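Local coordinates for cellulose-binding protein (Saccharophagus degradans, PDB 2X32), which binds octaprenyl diphosphate, a polyisoprenoid lipid, through a YceI-like domain implicated in plant cell wall breakdown, at residues 68-73 and 152-157. Numbering follows the deposited sequence.
With OTP ((2E,6E,10E,14E,18E,22E,26E)-3,7,11,15,19,23,27,31-octamethyldotriaconta-2,6,10,14,18,22,26,30-octaenyl trihydrogen diphosphate), chain C.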
ATOM      1  N   ARG A  68      11.994  -6.035   8.382  1.00  4.66           N
ATOM      2  CA  ARG A  68      11.018  -6.921   8.999  1.00  5.02           C
ATOM      3  C   ARG A  68      11.094  -6.934  10.510  1.00  5.34           C
ATOM      4  O   ARG A  68      10.087  -6.872  11.197  1.00  6.15           O
ATOM      5  CB  ARG A  68      11.165  -8.346   8.459  1.00  5.11           C
ATOM      6  CG  ARG A  68      10.914  -8.552   6.979  1.00  6.97           C
ATOM      7  CD  ARG A  68      11.074 -10.008   6.538  1.00  5.99           C
ATOM      8  NE  ARG A  68      12.374 -10.588   7.035  1.00  9.32           N
ATOM      9  CZ  ARG A  68      13.480 -10.760   6.319  1.00 10.93           C
ATOM     10  NH1 ARG A  68      13.531 -10.441   5.043  1.00  8.35           N
ATOM     11  NH2 ARG A  68      14.589 -11.276   6.890  1.00 14.91           N
ATOM     12  N   ASP A  69      12.305  -7.035  11.042  1.00  5.71           N
ATOM     13  CA  ASP A  69      12.521  -7.237  12.460  1.00  6.87           C
ATOM     14  C   ASP A  69      12.358  -5.980  13.298  1.00  6.42           C
ATOM     15  O   ASP A  69      11.759  -6.041  14.382  1.00  7.40           O
ATOM     16  CB  ASP A  69      13.914  -7.826  12.681  1.00  7.38           C
ATOM     17  CG  ASP A  69      14.060  -9.244  12.089  1.00  9.16           C
ATOM     18  OD1 ASP A  69      13.027  -9.892  11.773  1.00 10.58           O
ATOM     19  OD2 ASP A  69      15.219  -9.659  11.924  1.00 10.50           O
ATOM     20  N   TYR A  70      12.854  -4.874  12.794  1.00  6.62           N
ATOM     21  CA  TYR A  70      12.960  -3.670  13.616  1.00  7.29           C
ATOM     22  C   TYR A  70      12.103  -2.533  13.174  1.00  7.21           C
ATOM     23  O   TYR A  70      11.836  -1.646  13.987  1.00  9.65           O
ATOM     24  CB  TYR A  70      14.402  -3.195  13.687  1.00  8.18           C
ATOM     25  CG  TYR A  70      15.320  -4.285  14.124  1.00 10.92           C
ATOM     26  CD1 TYR A  70      15.124  -4.976  15.324  1.00  9.49           C
ATOM     27  CD2 TYR A  70      16.359  -4.629  13.326  1.00 11.24           C
ATOM     28  CE1 TYR A  70      16.004  -6.006  15.703  1.00 11.64           C
ATOM     29  CE2 TYR A  70      17.208  -5.628  13.671  1.00 12.65           C
ATOM     30  CZ  TYR A  70      17.031  -6.323  14.829  1.00 10.34           C
ATOM     31  OH  TYR A  70      18.001  -7.297  15.107  1.00 16.15           O
ATOM     32  N   LEU A  71      11.618  -2.542  11.932  1.00  5.89           N
ATOM     33  CA  LEU A  71      10.714  -1.494  11.481  1.00  5.77           C
ATOM     34  C   LEU A  71       9.262  -1.973  11.605  1.00  5.10           C
ATOM     35  O   LEU A  71       8.511  -1.490  12.447  1.00  6.62           O
ATOM     36  CB  LEU A  71      11.088  -0.983  10.108  1.00  6.73           C
ATOM     37  CG  LEU A  71      10.157   0.059   9.524  1.00  7.74           C
ATOM     38  CD1 LEU A  71      10.385   1.389  10.229  1.00  6.76           C
ATOM     39  CD2 LEU A  71      10.353   0.101   7.985  1.00  8.50           C
ATOM     40  N   PHE A  72       8.859  -2.915  10.745  1.00  4.47           N
ATOM     41  CA  PHE A  72       7.533  -3.398  10.733  1.00  5.27           C
ATOM     42  C   PHE A  72       7.234  -4.300  11.914  1.00  5.19           C
ATOM     43  O   PHE A  72       6.078  -4.441  12.328  1.00  5.04           O
ATOM     44  CB  PHE A  72       7.242  -4.121   9.435  1.00  4.60           C
ATOM     45  CG  PHE A  72       7.391  -3.226   8.232  1.00  6.12           C
ATOM     46  CD1 PHE A  72       6.706  -2.001   8.189  1.00  6.17           C
ATOM     47  CD2 PHE A  72       8.138  -3.583   7.153  1.00  7.02           C
ATOM     48  CE1 PHE A  72       6.843  -1.175   7.125  1.00  7.18           C
ATOM     49  CE2 PHE A  72       8.290  -2.741   6.079  1.00  7.33           C
ATOM     50  CZ  PHE A  72       7.664  -1.565   6.039  1.00  8.24           C
ATOM     51  N   GLU A  73       8.272  -4.947  12.448  1.00  5.37           N
ATOM     52  CA  GLU A  73       8.134  -5.898  13.597  1.00  6.06           C
ATOM     53  C   GLU A  73       7.165  -7.002  13.239  1.00  5.17           C
ATOM     54  O   GLU A  73       6.162  -7.207  13.901  1.00  5.32           O
ATOM     55  CB  GLU A  73       7.704  -5.154  14.867  1.00  6.13           C
ATOM     56  CG  GLU A  73       8.680  -4.117  15.273  1.00  7.45           C
ATOM     57  CD  GLU A  73       8.313  -3.541  16.620  1.00 11.44           C
ATOM     58  OE1 GLU A  73       7.467  -2.659  16.693  1.00 10.46           O
ATOM     59  OE2 GLU A  73       8.877  -3.988  17.650  1.00 14.54           O
ATOM     60  N   ILE A 152      12.754   3.485  12.381  1.00  4.91           N
ATOM     61  CA  ILE A 152      13.629   4.224  11.463  1.00  5.88           C
ATOM     62  C   ILE A 152      14.916   4.639  12.170  1.00  7.17           C
ATOM     63  O   ILE A 152      15.997   4.491  11.606  1.00  7.20           O
ATOM     64  CB  ILE A 152      12.878   5.424  10.836  1.00  6.32           C
ATOM     65  CG1 ILE A 152      11.765   4.901   9.933  1.00  8.37           C
ATOM     66  CG2 ILE A 152      13.846   6.282  10.014  1.00  7.03           C
ATOM     67  CD1 ILE A 152      10.969   5.975   9.225  1.00  7.99           C
ATOM     68  N   GLU A 153      14.815   5.042  13.432  1.00  7.03           N
ATOM     69  CA  GLU A 153      16.009   5.431  14.180  0.50  8.10           C
ATOM     70  C   GLU A 153      16.919   4.227  14.404  1.00  7.45           C
ATOM     71  O   GLU A 153      18.144   4.361  14.300  1.00  6.81           O
ATOM     72  CB  GLU A 153      15.632   6.089  15.484  0.50  8.56           C
ATOM     73  CG  GLU A 153      16.827   6.579  16.297  0.50 10.80           C
ATOM     74  CD  GLU A 153      17.673   7.617  15.590  0.50 13.75           C
ATOM     75  OE1 GLU A 153      17.251   8.149  14.531  0.50 14.78           O
ATOM     76  OE2 GLU A 153      18.771   7.924  16.123  0.50 17.28           O
ATOM     77  N   THR A 154      16.345   3.064  14.661  1.00  5.81           N
ATOM     78  CA  THR A 154      17.146   1.825  14.759  1.00  5.50           C
ATOM     79  C   THR A 154      17.870   1.552  13.468  1.00  4.99           C
ATOM     80  O   THR A 154      19.106   1.362  13.460  1.00  5.93           O
ATOM     81  CB  THR A 154      16.256   0.611  15.152  1.00  5.28           C
ATOM     82  OG1 THR A 154      15.691   0.933  16.422  1.00  8.04           O
ATOM     83  CG2 THR A 154      17.034  -0.699  15.225  1.00  5.84           C
ATOM     84  N   LEU A 155      17.158   1.632  12.337  1.00  5.95           N
ATOM     85  CA  LEU A 155      17.807   1.431  11.032  1.00  6.46           C
ATOM     86  C   LEU A 155      18.908   2.467  10.800  1.00  6.69           C
ATOM     87  O   LEU A 155      19.966   2.133  10.284  1.00  6.32           O
ATOM     88  CB  LEU A 155      16.789   1.535   9.901  1.00  6.88           C
ATOM     89  CG  LEU A 155      15.699   0.446   9.858  1.00 11.43           C
ATOM     90  CD1 LEU A 155      14.722   0.704   8.714  1.00 11.88           C
ATOM     91  CD2 LEU A 155      16.314  -0.869   9.719  1.00  9.74           C
ATOM     92  N   ARG A 156      18.653   3.710  11.200  1.00  6.10           N
ATOM     93  CA  ARG A 156      19.630   4.798  11.001  1.00  7.76           C
ATOM     94  C   ARG A 156      20.896   4.495  11.778  1.00  7.80           C
ATOM     95  O   ARG A 156      22.026   4.606  11.228  1.00  8.38           O
ATOM     96  CB  ARG A 156      19.043   6.161  11.394  1.00  8.89           C
ATOM     97  CG  ARG A 156      19.963   7.303  11.066  1.00 11.70           C
ATOM     98  CD  ARG A 156      19.381   8.632  11.468  1.00 15.17           C
ATOM     99  NE  ARG A 156      19.342   8.825  12.913  1.00 18.01           N
ATOM    100  CZ  ARG A 156      20.416   9.131  13.649  1.00 22.28           C
ATOM    101  NH1 ARG A 156      21.623   9.226  13.105  1.00 23.21           N
ATOM    102  NH2 ARG A 156      20.295   9.324  14.949  1.00 23.87           N
ATOM    103  N   ASN A 157      20.714   4.153  13.056  1.00  6.77           N
ATOM    104  CA  ASN A 157      21.840   3.930  13.950  1.00  7.05           C
ATOM    105  C   ASN A 157      22.610   2.673  13.535  1.00  6.61           C
ATOM    106  O   ASN A 157      23.859   2.654  13.615  1.00  8.13           O
ATOM    107  CB  ASN A 157      21.377   3.872  15.404  1.00  6.09           C
ATOM    108  CG  ASN A 157      21.032   5.244  15.971  1.00  8.79           C
ATOM    109  OD1 ASN A 157      19.974   5.435  16.570  1.00 10.28           O
ATOM    110  ND2 ASN A 157      21.964   6.195  15.849  1.00 12.21           N
TER
HETATM  111  O7  OTP C1174      23.444   3.725   3.552  0.50 32.14           O
HETATM  112  P2  OTP C1174      23.617   2.292   3.984  0.50 29.91           P
HETATM  113  O5  OTP C1174      24.694   2.121   5.041  0.50 31.96           O
HETATM  114  O6  OTP C1174      23.690   1.303   2.853  0.50 29.44           O
HETATM  115  O4  OTP C1174      22.227   1.973   4.814  1.00 32.65           O
HETATM  116  P1  OTP C1174      21.035   0.976   4.370  1.00 31.70           P
HETATM  117  O2  OTP C1174      20.230   1.754   3.347  1.00 33.32           O
HETATM  118  O3  OTP C1174      21.452  -0.466   4.165  1.00 37.61           O
HETATM  119  O1  OTP C1174      19.975   0.925   5.592  1.00 30.72           O
HETATM  120  C40 OTP C1174      19.207   2.118   5.849  1.00 23.59           C
HETATM  121  C39 OTP C1174      17.707   1.839   5.684  1.00 20.06           C
HETATM  122  C37 OTP C1174      16.894   2.625   5.005  1.00 16.74           C
HETATM  123  C38 OTP C1174      17.269   3.896   4.232  1.00 17.55           C
HETATM  124  C36 OTP C1174      15.407   2.286   4.947  1.00 17.38           C
HETATM  125  C35 OTP C1174      14.524   3.192   5.766  1.00 18.06           C
HETATM  126  C34 OTP C1174      13.037   2.838   5.567  1.00 17.41           C
HETATM  127  C32 OTP C1174      12.023   3.712   5.563  1.00 13.20           C
HETATM  128  C33 OTP C1174      12.237   5.185   5.652  1.00 14.32           C
HETATM  129  C31 OTP C1174      10.620   3.159   5.275  1.00 13.34           C
HETATM  130  C30 OTP C1174       9.532   3.427   6.283  1.00 13.68           C
HETATM  131  C29 OTP C1174       8.176   2.914   5.811  1.00 11.86           C
HETATM  132  C27 OTP C1174       7.018   3.522   6.047  1.00 10.61           C
HETATM  133  C28 OTP C1174       6.845   4.761   6.921  1.00 13.01           C
HETATM  134  C26 OTP C1174       5.736   3.035   5.408  1.00 10.32           C
HETATM  135  C25 OTP C1174       5.851   1.882   4.435  1.00  8.88           C
HETATM  136  C24 OTP C1174       4.637   1.705   3.508  1.00  9.27           C
HETATM  137  C22 OTP C1174       3.660   0.813   3.654  1.00  8.65           C
HETATM  138  C23 OTP C1174       3.624  -0.294   4.678  1.00 10.54           C
HETATM  139  C21 OTP C1174       2.519   0.857   2.679  1.00  8.95           C
HETATM  140  C20 OTP C1174       1.186   1.338   3.312  1.00 12.14           C
HETATM  141  C19 OTP C1174       0.005   1.332   2.342  1.00  9.21           C
HETATM  142  C17 OTP C1174      -0.543   2.398   1.760  1.00  8.99           C
HETATM  143  C18 OTP C1174      -0.242   3.823   2.069  1.00 11.92           C
HETATM  144  C16 OTP C1174      -1.588   2.175   0.677  1.00  8.54           C
HETATM  145  C15 OTP C1174      -2.918   2.783   1.015  1.00  7.86           C
HETATM  146  C14 OTP C1174      -4.013   2.256   0.121  1.00  8.57           C
HETATM  147  C12 OTP C1174      -5.072   2.978  -0.319  1.00  8.65           C
HETATM  148  C13 OTP C1174      -5.232   4.463   0.004  1.00 13.39           C
HETATM  149  C11 OTP C1174      -6.151   2.383  -1.164  1.00  7.24           C
HETATM  150  C10 OTP C1174      -5.951   1.014  -1.679  1.00  8.19           C
HETATM  151  C9  OTP C1174      -6.941   0.540  -2.745  1.00  8.40           C
HETATM  152  C7  OTP C1174      -7.956  -0.323  -2.572  1.00  7.54           C
HETATM  153  C8  OTP C1174      -8.253  -1.108  -1.310  1.00  7.25           C
HETATM  154  C6  OTP C1174      -8.866  -0.583  -3.749  1.00  6.38           C
HETATM  155  C5  OTP C1174     -10.150   0.225  -3.732  1.00  8.10           C
HETATM  156  C4  OTP C1174     -11.075  -0.128  -4.860  1.00  9.13           C
HETATM  157  C2  OTP C1174     -11.832   0.771  -5.496  1.00  8.20           C
HETATM  158  C3  OTP C1174     -11.947   2.234  -5.240  1.00 11.22           C
HETATM  159  C1  OTP C1174     -12.734   0.273  -6.589  1.00  8.78           C
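Leu-71 meets Ile-152 and Leu-155 where two helices, 61-72 and 149-158, close over the isoprenoid chain held in the curled antiparallel sheet of this YceI-like, lipocalin-like fold. The local axes pass 8.8 Å apart with their N-to-C directions at 133°, and no hydrogen bond joins the two segments; the contact rests on apolar side-chain packing. Its tight part faces the lipid. Leu-71 and Ile-152 lie side by side and point the same way, with Leu-71 CD1 against Ile-152 CG1 at 3.8 Å. With CG placed anti to the backbone N (chi1 177°), the Leu-71 branches divide the work: CD1 turns to the neighbouring helix, while CD2 reaches the ligand, 3.8 Å from OTP C30, and also lies over one face of the Phe-72 ring, offset toward its rim. Leu-155 comes in from the next turn, its CD1 4.2 Å from Leu-71 CB and 3.9 Å from OTP C35, and Ile-152 CD1 meets the branch methyl C33 of the same chain. Three aliphatic side chains thus form one greasy patch of the pocket wall. Cutting Leu-71 back to an alanine removes both methyls and is likely to leave a gap beside Ile-152 CG1 and take one wall contact from C30. The outer side is thinner and more open to solvent, a single residue pair: Tyr-70 is exposed, Thr-154 partly so. The Tyr-70 ring leads away from helix 149-158, with Asp-69 CB over the ring centre; the side chains of Tyr-70 and Thr-154 cross at about a right angle. The Thr-154 hydroxyl, beside its own backbone N (chi1 -60°), is hydrogen-bonded to Ala-150 O one turn back, which leaves the methyl turned toward the root of the tyrosine side chain: Thr-154 CG2 stands 3.9 Å from Tyr-70 CB and 4.1 Å from Tyr-70 CG.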